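PDB 4CU9: beta-galactosidase, which probably hydrolyses terminal beta-linked galactose from glycans, the fragment described here being a calcium-binding carbohydrate-binding module. Local coordinates for residues R138-I143 and E148-F153; L84-D89 and D93-L98. All coordinates share one frame; numbering follows the deposited sequence.

Interaction 1 of 2, residues R138-I143 and E148-F153; sequences RADKDI and EINVTF
R138 and T152 form an antiparallel hydrogen-bonded pair, the N of each donating to the O of the other at 2.9 Å with N-H...O angles of 165° and 159°. A139 and V151 follow as a non-hydrogen-bonded pair, their CA atoms 4.3 Å apart. One further backbone bond, D140 N to N150 O at 2.8 Å, is made where segment 138-143 is already leaving the strand.

There the side chain of D140 takes over the pairing. With CG set between the backbone N and the carbonyl carbon (chi1 69°), the carboxylate folds across N150 and grips it twice: OD1 accepts N150 N and OD2 accepts N150 ND2, both at 2.9 Å. Each donor arrives from above the carboxylate plane, whereas OD2 lies nearly in the plane of the N150 amide; the carboxylate and amide planes stand almost perpendicular. The bond to the backbone and the bond to the amide together fix the rotation of the carboxylate. At the amide's other end, N150 OD1 accepts from K83 NZ, so both polar ends of N150 are engaged. K141, its chain bent at chi3, brings NZ to E148 O, but this bond is weak.

Apolar contacts involve the buried I149. Its CG2 meets A139 CB at 3.9 Å, CG1 lies against K141 CG, and CD1 touches I143 CD1 at 4.0 Å, the two isoleucine side chains crossing at about a right angle.

The whole is the closing end of the beta hairpin formed by strands 132-139 and 149-158. Strand 73-86 pairs with the other edge of 149-158 through I149-L84, V151-A82 and F153-A80 backbone bonds, while I143 leans on L98 of strand 97-103.

Interaction 2 of 2, residues L84-D89 and D93-L98; sequences LHFFAD and DAPSKL
The backbones of F86 and A94 come within 5.3 Å between CA atoms, and those of A88 and D93 within 4.1 Å, yet the two segments exchange no backbone hydrogen bond; the nearest polar approach is a CA-H...O contact from D93 CA to F87 O at 3.4 Å.

F86 is the centre of the side-chain packing. P95 lies over one face of its ring, with CD 3.6 Å from the ring centroid and 26° off the normal, a CH-pi contact displaced toward the CE1 and CZ rim. A94 CB makes a second, off-centre CH-pi approach, lying closest to CB and CG, near the root of the ring. L98 comes from the edge instead: its CD1 stands near the ring plane, 4.1 Å from F86 CZ. The other methyl of L98, CD2, meets L84 CD1 tip to tip at 3.7 Å; having CG anti to the backbone N (chi1 -177°) carries this leucine across to strand 73-86. Farther along, the methyl of A88 rests against D93 OD1.

That aspartate is used within its own segment and beyond it. OD1 accepts A94 N at 2.6 Å in a bent bond, and OD2 forms a salt bridge with K168. On the backbone, F87 and D93 both bond to A175 of strand 173-182, which thus spans the two segments.

With W163 and M176 adjoining L84, this packing is consistent with the core of a galactose-binding-domain beta-sandwich. Lacking hydrogen bonds between the segments, the contact depends on the close apolar fit of P95, A94 and L98 around F86, and of L84 against L98.

Interactions 1 and 2, with centres 12 Å apart, share one sheet and one apolar cluster. The probable hydrogen bond from I149 N to L84 O, 2.8 Å, joins strand 149-158 to strand 73-86. Beside it, I149 CD1 packs 3.7 Å from F86 CD2, and I143 CD1 lies 3.6 Å from L98 CD2, so the hairpin-end isoleucines of interaction 1 extend the packing around F86 in interaction 2. The calcium bound by Y37, D40, D42, I177 and E178 is about 9 Å from the side chain of E148 and about 10 Å from that of F87. Neither contact supplies a ligand, although H85 makes backbone bonds with I177 and E178.

Interaction 1 of 2, residues R138-I143 and E148-F153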
ATOM      1  N   ARG A 138       3.740  -8.884  13.598  1.00 14.66           N
ATOM      2  CA  ARG A 138       2.755  -8.803  14.673  1.00 16.67           C
ATOM      3  C   ARG A 138       2.081  -7.436  14.652  1.00 16.11           C
ATOM      4  O   ARG A 138       2.767  -6.440  14.538  1.00 17.66           O
ATOM      5  CB  ARG A 138       3.445  -9.015  16.013  1.00 18.13           C
ATOM      6  CG  ARG A 138       4.135 -10.365  16.156  1.00 19.99           C
ATOM      7  CD  ARG A 138       3.135 -11.529  16.158  1.00 23.73           C
ATOM      8  NE  ARG A 138       3.828 -12.801  16.366  1.00 26.49           N
ATOM      9  CZ  ARG A 138       3.323 -14.009  16.115  1.00 30.48           C
ATOM     10  NH1 ARG A 138       2.086 -14.154  15.647  1.00 30.88           N
ATOM     11  NH2 ARG A 138       4.067 -15.090  16.356  1.00 32.99           N
ATOM     12  N   ALA A 139       0.750  -7.394  14.741  1.00 16.28           N
ATOM     13  CA  ALA A 139       0.008  -6.124  14.843  1.00 14.91           C
ATOM     14  C   ALA A 139      -0.492  -5.950  16.306  1.00 15.46           C
ATOM     15  O   ALA A 139      -0.776  -6.949  16.999  1.00 15.16           O
ATOM     16  CB  ALA A 139      -1.144  -6.089  13.872  1.00 15.03           C
ATOM     17  N   ASP A 140      -0.574  -4.706  16.754  1.00 14.68           N
ATOM     18  CA  ASP A 140      -0.980  -4.384  18.133  1.00 15.38           C
ATOM     19  C   ASP A 140      -2.497  -4.432  18.363  1.00 15.65           C
ATOM     20  O   ASP A 140      -2.952  -4.470  19.505  1.00 13.63           O
ATOM     21  CB  ASP A 140      -0.397  -3.028  18.602  1.00 14.91           C
ATOM     22  CG  ASP A 140      -0.995  -1.803  17.881  1.00 16.26           C
ATOM     23  OD1 ASP A 140      -1.676  -1.942  16.847  1.00 15.75           O
ATOM     24  OD2 ASP A 140      -0.757  -0.661  18.347  1.00 16.17           O
ATOM     25  N   LYS A 141      -3.285  -4.408  17.290  1.00 16.97           N
ATOM     26  CA  LYS A 141      -4.716  -4.498  17.435  1.00 18.66           C
ATOM     27  C   LYS A 141      -5.363  -5.128  16.213  1.00 18.38           C
ATOM     28  O   LYS A 141      -4.672  -5.482  15.250  1.00 16.53           O
ATOM     29  CB  LYS A 141      -5.291  -3.139  17.761  1.00 22.54           C
ATOM     30  CG  LYS A 141      -5.076  -2.080  16.713  1.00 24.86           C
ATOM     31  CD  LYS A 141      -5.488  -0.721  17.257  1.00 28.26           C
ATOM     32  CE  LYS A 141      -4.441  -0.152  18.169  1.00 29.78           C
ATOM     33  NZ  LYS A 141      -4.688   1.294  18.421  1.00 32.40           N
ATOM     34  N   ASP A 142      -6.677  -5.287  16.283  1.00 17.70           N
ATOM     35  CA  ASP A 142      -7.430  -5.925  15.205  1.00 18.77           C
ATOM     36  C   ASP A 142      -7.319  -5.108  13.922  1.00 16.20           C
ATOM     37  O   ASP A 142      -7.226  -3.904  13.962  1.00 16.68           O
ATOM     38  CB  ASP A 142      -8.918  -6.017  15.553  1.00 20.11           C
ATOM     39  CG  ASP A 142      -9.205  -7.067  16.608  1.00 23.75           C
ATOM     40  OD1 ASP A 142      -8.311  -7.875  16.920  1.00 24.10           O
ATOM     41  OD2 ASP A 142     -10.341  -7.062  17.126  1.00 28.07           O
ATOM     42  N   ILE A 143      -7.346  -5.798  12.794  1.00 15.13           N
ATOM     43  CA  ILE A 143      -7.294  -5.138  11.498  1.00 15.76           C
ATOM     44  C   ILE A 143      -8.690  -4.637  11.182  1.00 16.39           C
ATOM     45  O   ILE A 143      -9.563  -5.418  10.747  1.00 18.33           O
ATOM     46  CB  ILE A 143      -6.770  -6.077  10.413  1.00 16.03           C
ATOM     47  CG1 ILE A 143      -5.421  -6.709  10.849  1.00 16.43           C
ATOM     48  CG2 ILE A 143      -6.601  -5.307   9.106  1.00 15.81           C
ATOM     49  CD1 ILE A 143      -4.317  -5.708  11.152  1.00 17.32           C
ATOM     50  N   GLU A 148      -5.141   3.982  14.198  1.00 18.41           N
ATOM     51  CA  GLU A 148      -3.892   3.525  13.607  1.00 18.12           C
ATOM     52  C   GLU A 148      -3.432   2.205  14.235  1.00 16.09           C
ATOM     53  O   GLU A 148      -3.532   2.005  15.454  1.00 14.87           O
ATOM     54  CB  GLU A 148      -2.846   4.641  13.754  1.00 19.54           C
ATOM     55  CG  GLU A 148      -1.403   4.233  13.807  1.00 22.50           C
ATOM     56  CD  GLU A 148      -0.495   5.441  13.895  1.00 23.16           C
ATOM     57  OE1 GLU A 148      -0.496   6.203  12.908  1.00 21.69           O
ATOM     58  OE2 GLU A 148       0.197   5.608  14.936  1.00 22.62           O
ATOM     59  N   ILE A 149      -2.970   1.292  13.383  1.00 14.31           N
ATOM     60  CA  ILE A 149      -2.497  -0.020  13.775  1.00 13.60           C
ATOM     61  C   ILE A 149      -0.980  -0.015  13.693  1.00 13.45           C
ATOM     62  O   ILE A 149      -0.412   0.462  12.708  1.00 12.63           O
ATOM     63  CB  ILE A 149      -3.037  -1.130  12.847  1.00 13.69           C
ATOM     64  CG1 ILE A 149      -4.566  -1.225  12.936  1.00 14.34           C
ATOM     65  CG2 ILE A 149      -2.404  -2.464  13.199  1.00 14.46           C
ATOM     66  CD1 ILE A 149      -5.200  -1.814  11.692  1.00 14.34           C
ATOM     67  N   ASN A 150      -0.319  -0.545  14.723  1.00 14.78           N
ATOM     68  CA  ASN A 150       1.121  -0.584  14.751  1.00 14.69           C
ATOM     69  C   ASN A 150       1.555  -2.032  14.562  1.00 14.23           C
ATOM     70  O   ASN A 150       0.951  -2.941  15.128  1.00 13.93           O
ATOM     71  CB  ASN A 150       1.702   0.017  16.040  1.00 16.38           C
ATOM     72  CG  ASN A 150       1.332   1.480  16.237  1.00 17.97           C
ATOM     73  OD1 ASN A 150       1.973   2.380  15.686  1.00 20.35           O
ATOM     74  ND2 ASN A 150       0.291   1.727  17.033  1.00 19.05           N
ATOM     75  N   VAL A 151       2.588  -2.215  13.751  1.00 13.45           N
ATOM     76  CA  VAL A 151       3.083  -3.520  13.344  1.00 13.30           C
ATOM     77  C   VAL A 151       4.581  -3.606  13.556  1.00 13.64           C
ATOM     78  O   VAL A 151       5.292  -2.652  13.300  1.00 14.00           O
ATOM     79  CB  VAL A 151       2.785  -3.741  11.837  1.00 13.23           C
ATOM     80  CG1 VAL A 151       3.583  -4.899  11.242  1.00 13.52           C
ATOM     81  CG2 VAL A 151       1.300  -3.882  11.544  1.00 13.83           C
ATOM     82  N   THR A 152       5.058  -4.764  14.041  1.00 13.91           N
ATOM     83  CA  THR A 152       6.476  -5.043  14.122  1.00 14.63           C
ATOM     84  C   THR A 152       6.830  -6.287  13.333  1.00 13.83           C
ATOM     85  O   THR A 152       6.019  -7.200  13.115  1.00 13.67           O
ATOM     86  CB  THR A 152       6.937  -5.266  15.583  1.00 15.28           C
ATOM     87  OG1 THR A 152       6.091  -6.248  16.182  1.00 15.93           O
ATOM     88  CG2 THR A 152       6.812  -4.035  16.365  1.00 15.94           C
ATOM     89  N   PHE A 153       8.070  -6.323  12.896  1.00 14.12           N
ATOM     90  CA  PHE A 153       8.620  -7.470  12.244  1.00 13.78           C
ATOM     91  C   PHE A 153      10.131  -7.512  12.432  1.00 15.04           C
ATOM     92  O   PHE A 153      10.733  -6.536  12.845  1.00 15.14           O
ATOM     93  CB  PHE A 153       8.203  -7.533  10.765  1.00 12.87           C
ATOM     94  CG  PHE A 153       8.271  -6.202  10.027  1.00 12.12           C
ATOM     95  CD1 PHE A 153       7.260  -5.272  10.155  1.00 12.34           C
ATOM     96  CD2 PHE A 153       9.369  -5.892   9.244  1.00 12.13           C
ATOM     97  CE1 PHE A 153       7.326  -4.057   9.482  1.00 11.94           C
ATOM     98  CE2 PHE A 153       9.450  -4.693   8.553  1.00 11.95           C
ATOM     99  CZ  PHE A 153       8.434  -3.765   8.689  1.00 11.87           C
TER

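Interaction 2 of 2, residues L84-D89 and D93-L98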
ATOM      1  N   LEU A  84      -0.454   1.373   9.927  1.00 11.86           N
ATOM      2  CA  LEU A  84      -1.550   1.220   8.999  1.00 13.01           C
ATOM      3  C   LEU A  84      -2.758   1.971   9.512  1.00 12.40           C
ATOM      4  O   LEU A  84      -3.151   1.759  10.675  1.00 13.74           O
ATOM      5  CB  LEU A  84      -1.897  -0.270   8.916  1.00 14.18           C
ATOM      6  CG  LEU A  84      -0.874  -1.201   8.289  1.00 15.57           C
ATOM      7  CD1 LEU A  84      -1.240  -2.657   8.476  1.00 16.92           C
ATOM      8  CD2 LEU A  84      -0.870  -0.914   6.818  1.00 16.41           C
ATOM      9  N   HIS A  85      -3.350   2.842   8.697  1.00 11.51           N
ATOM     10  CA  HIS A  85      -4.601   3.526   9.071  1.00 12.74           C
ATOM     11  C   HIS A  85      -5.647   3.245   7.996  1.00 12.02           C
ATOM     12  O   HIS A  85      -5.546   3.779   6.876  1.00 11.85           O
ATOM     13  CB  HIS A  85      -4.366   5.029   9.150  1.00 13.88           C
ATOM     14  CG  HIS A  85      -5.427   5.796   9.877  1.00 16.40           C
ATOM     15  ND1 HIS A  85      -6.638   5.260  10.247  1.00 18.49           N
ATOM     16  CD2 HIS A  85      -5.436   7.078  10.323  1.00 17.88           C
ATOM     17  CE1 HIS A  85      -7.350   6.173  10.895  1.00 18.50           C
ATOM     18  NE2 HIS A  85      -6.637   7.282  10.964  1.00 20.57           N
ATOM     19  N   PHE A  86      -6.628   2.421   8.314  1.00 11.33           N
ATOM     20  CA  PHE A  86      -7.672   2.057   7.379  1.00 11.49           C
ATOM     21  C   PHE A  86      -8.884   2.945   7.523  1.00 13.08           C
ATOM     22  O   PHE A  86      -9.126   3.530   8.594  1.00 12.35           O
ATOM     23  CB  PHE A  86      -8.069   0.589   7.567  1.00 11.06           C
ATOM     24  CG  PHE A  86      -6.969  -0.365   7.215  1.00 10.58           C
ATOM     25  CD1 PHE A  86      -6.656  -0.601   5.892  1.00 10.91           C
ATOM     26  CD2 PHE A  86      -6.275  -1.052   8.187  1.00 10.82           C
ATOM     27  CE1 PHE A  86      -5.648  -1.462   5.543  1.00 10.44           C
ATOM     28  CE2 PHE A  86      -5.294  -1.932   7.853  1.00 10.62           C
ATOM     29  CZ  PHE A  86      -4.993  -2.153   6.530  1.00 10.93           C
ATOM     30  N   PHE A  87      -9.681   2.982   6.452  1.00 13.37           N
ATOM     31  CA  PHE A  87     -10.894   3.768   6.407  1.00 14.38           C
ATOM     32  C   PHE A  87     -12.013   2.842   5.997  1.00 13.86           C
ATOM     33  O   PHE A  87     -11.759   1.816   5.381  1.00 12.86           O
ATOM     34  CB  PHE A  87     -10.763   4.863   5.360  1.00 15.89           C
ATOM     35  CG  PHE A  87     -12.051   5.596   5.047  1.00 18.54           C
ATOM     36  CD1 PHE A  87     -12.463   6.650   5.833  1.00 19.96           C
ATOM     37  CD2 PHE A  87     -12.804   5.269   3.927  1.00 19.54           C
ATOM     38  CE1 PHE A  87     -13.624   7.349   5.538  1.00 22.72           C
ATOM     39  CE2 PHE A  87     -13.942   5.980   3.602  1.00 22.07           C
ATOM     40  CZ  PHE A  87     -14.360   7.018   4.416  1.00 22.37           C
ATOM     41  N   ALA A  88     -13.239   3.197   6.368  1.00 13.21           N
ATOM     42  CA  ALA A  88     -14.409   2.460   5.878  1.00 12.77           C
ATOM     43  C   ALA A  88     -15.559   3.390   5.604  1.00 14.31           C
ATOM     44  O   ALA A  88     -15.719   4.401   6.269  1.00 14.86           O
ATOM     45  CB  ALA A  88     -14.822   1.411   6.894  1.00 12.55           C
ATOM     46  N   ASP A  89     -16.381   2.987   4.643  1.00 14.90           N
ATOM     47  CA  ASP A  89     -17.636   3.647   4.313  1.00 16.13           C
ATOM     48  C   ASP A  89     -18.496   2.600   3.606  1.00 16.53           C
ATOM     49  O   ASP A  89     -18.246   1.391   3.770  1.00 15.83           O
ATOM     50  CB  ASP A  89     -17.396   4.922   3.484  1.00 15.78           C
ATOM     51  CG  ASP A  89     -16.848   4.652   2.101  1.00 16.04           C
ATOM     52  OD1 ASP A  89     -16.593   3.475   1.745  1.00 14.15           O
ATOM     53  OD2 ASP A  89     -16.697   5.650   1.348  1.00 17.19           O
ATOM     54  N   ASP A  93     -13.432  -0.754   3.162  1.00 11.44           N
ATOM     55  CA  ASP A  93     -13.099  -1.132   4.511  1.00 10.61           C
ATOM     56  C   ASP A  93     -11.633  -1.506   4.604  1.00 10.23           C
ATOM     57  O   ASP A  93     -10.921  -1.572   3.575  1.00  9.62           O
ATOM     58  CB  ASP A  93     -13.967  -2.316   4.959  1.00 11.58           C
ATOM     59  CG  ASP A  93     -14.091  -2.466   6.502  1.00 11.13           C
ATOM     60  OD1 ASP A  93     -13.425  -1.780   7.289  1.00 10.44           O
ATOM     61  OD2 ASP A  93     -14.900  -3.291   6.913  1.00 11.88           O
ATOM     62  N   ALA A  94     -11.214  -1.776   5.841  1.00  9.63           N
ATOM     63  CA  ALA A  94     -10.010  -2.547   6.108  1.00  9.65           C
ATOM     64  C   ALA A  94     -10.143  -3.891   5.372  1.00  9.86           C
ATOM     65  O   ALA A  94     -11.246  -4.323   5.050  1.00  9.42           O
ATOM     66  CB  ALA A  94      -9.834  -2.795   7.609  1.00  9.88           C
ATOM     67  N   PRO A  95      -9.010  -4.564   5.107  1.00  9.39           N
ATOM     68  CA  PRO A  95      -9.075  -5.807   4.377  1.00  9.75           C
ATOM     69  C   PRO A  95      -9.368  -6.991   5.305  1.00 10.78           C
ATOM     70  O   PRO A  95      -9.215  -6.869   6.530  1.00 11.40           O
ATOM     71  CB  PRO A  95      -7.655  -5.951   3.818  1.00  9.51           C
ATOM     72  CG  PRO A  95      -6.780  -5.204   4.809  1.00  9.25           C
ATOM     73  CD  PRO A  95      -7.627  -4.087   5.293  1.00  9.66           C
ATOM     74  N   SER A  96      -9.777  -8.112   4.707  1.00 12.08           N
ATOM     75  CA  SER A  96     -10.038  -9.365   5.429  1.00 14.37           C
ATOM     76  C   SER A  96      -8.759 -10.109   5.642  1.00 14.22           C
ATOM     77  O   SER A  96      -8.626 -10.869   6.577  1.00 16.46           O
ATOM     78  CB  SER A  96     -11.012 -10.241   4.609  1.00 14.69           C
ATOM     79  OG  SER A  96     -10.619 -10.307   3.238  1.00 16.40           O
ATOM     80  N   LYS A  97      -7.784  -9.896   4.762  1.00 15.01           N
ATOM     81  CA  LYS A  97      -6.472 -10.572   4.809  1.00 14.99           C
ATOM     82  C   LYS A  97      -5.409  -9.550   4.441  1.00 14.15           C
ATOM     83  O   LYS A  97      -5.664  -8.678   3.594  1.00 12.24           O
ATOM     84  CB  LYS A  97      -6.434 -11.686   3.801  1.00 17.93           C
ATOM     85  CG  LYS A  97      -5.168 -12.504   3.792  1.00 21.50           C
ATOM     86  CD  LYS A  97      -5.028 -13.292   2.489  1.00 24.07           C
ATOM     87  CE  LYS A  97      -3.619 -13.831   2.324  1.00 23.43           C
ATOM     88  NZ  LYS A  97      -3.212 -14.514   3.618  1.00 27.14           N
ATOM     89  N   LEU A  98      -4.238  -9.669   5.053  1.00 12.92           N
ATOM     90  CA  LEU A  98      -3.177  -8.637   5.046  1.00 13.42           C
ATOM     91  C   LEU A  98      -1.852  -9.405   5.074  1.00 12.48           C
ATOM     92  O   LEU A  98      -1.580 -10.128   6.049  1.00 13.07           O
ATOM     93  CB  LEU A  98      -3.355  -7.760   6.335  1.00 14.22           C
ATOM     94  CG  LEU A  98      -2.472  -6.567   6.624  1.00 15.55           C
ATOM     95  CD1 LEU A  98      -2.647  -5.444   5.603  1.00 15.77           C
ATOM     96  CD2 LEU A  98      -2.700  -5.988   8.001  1.00 16.71           C
TER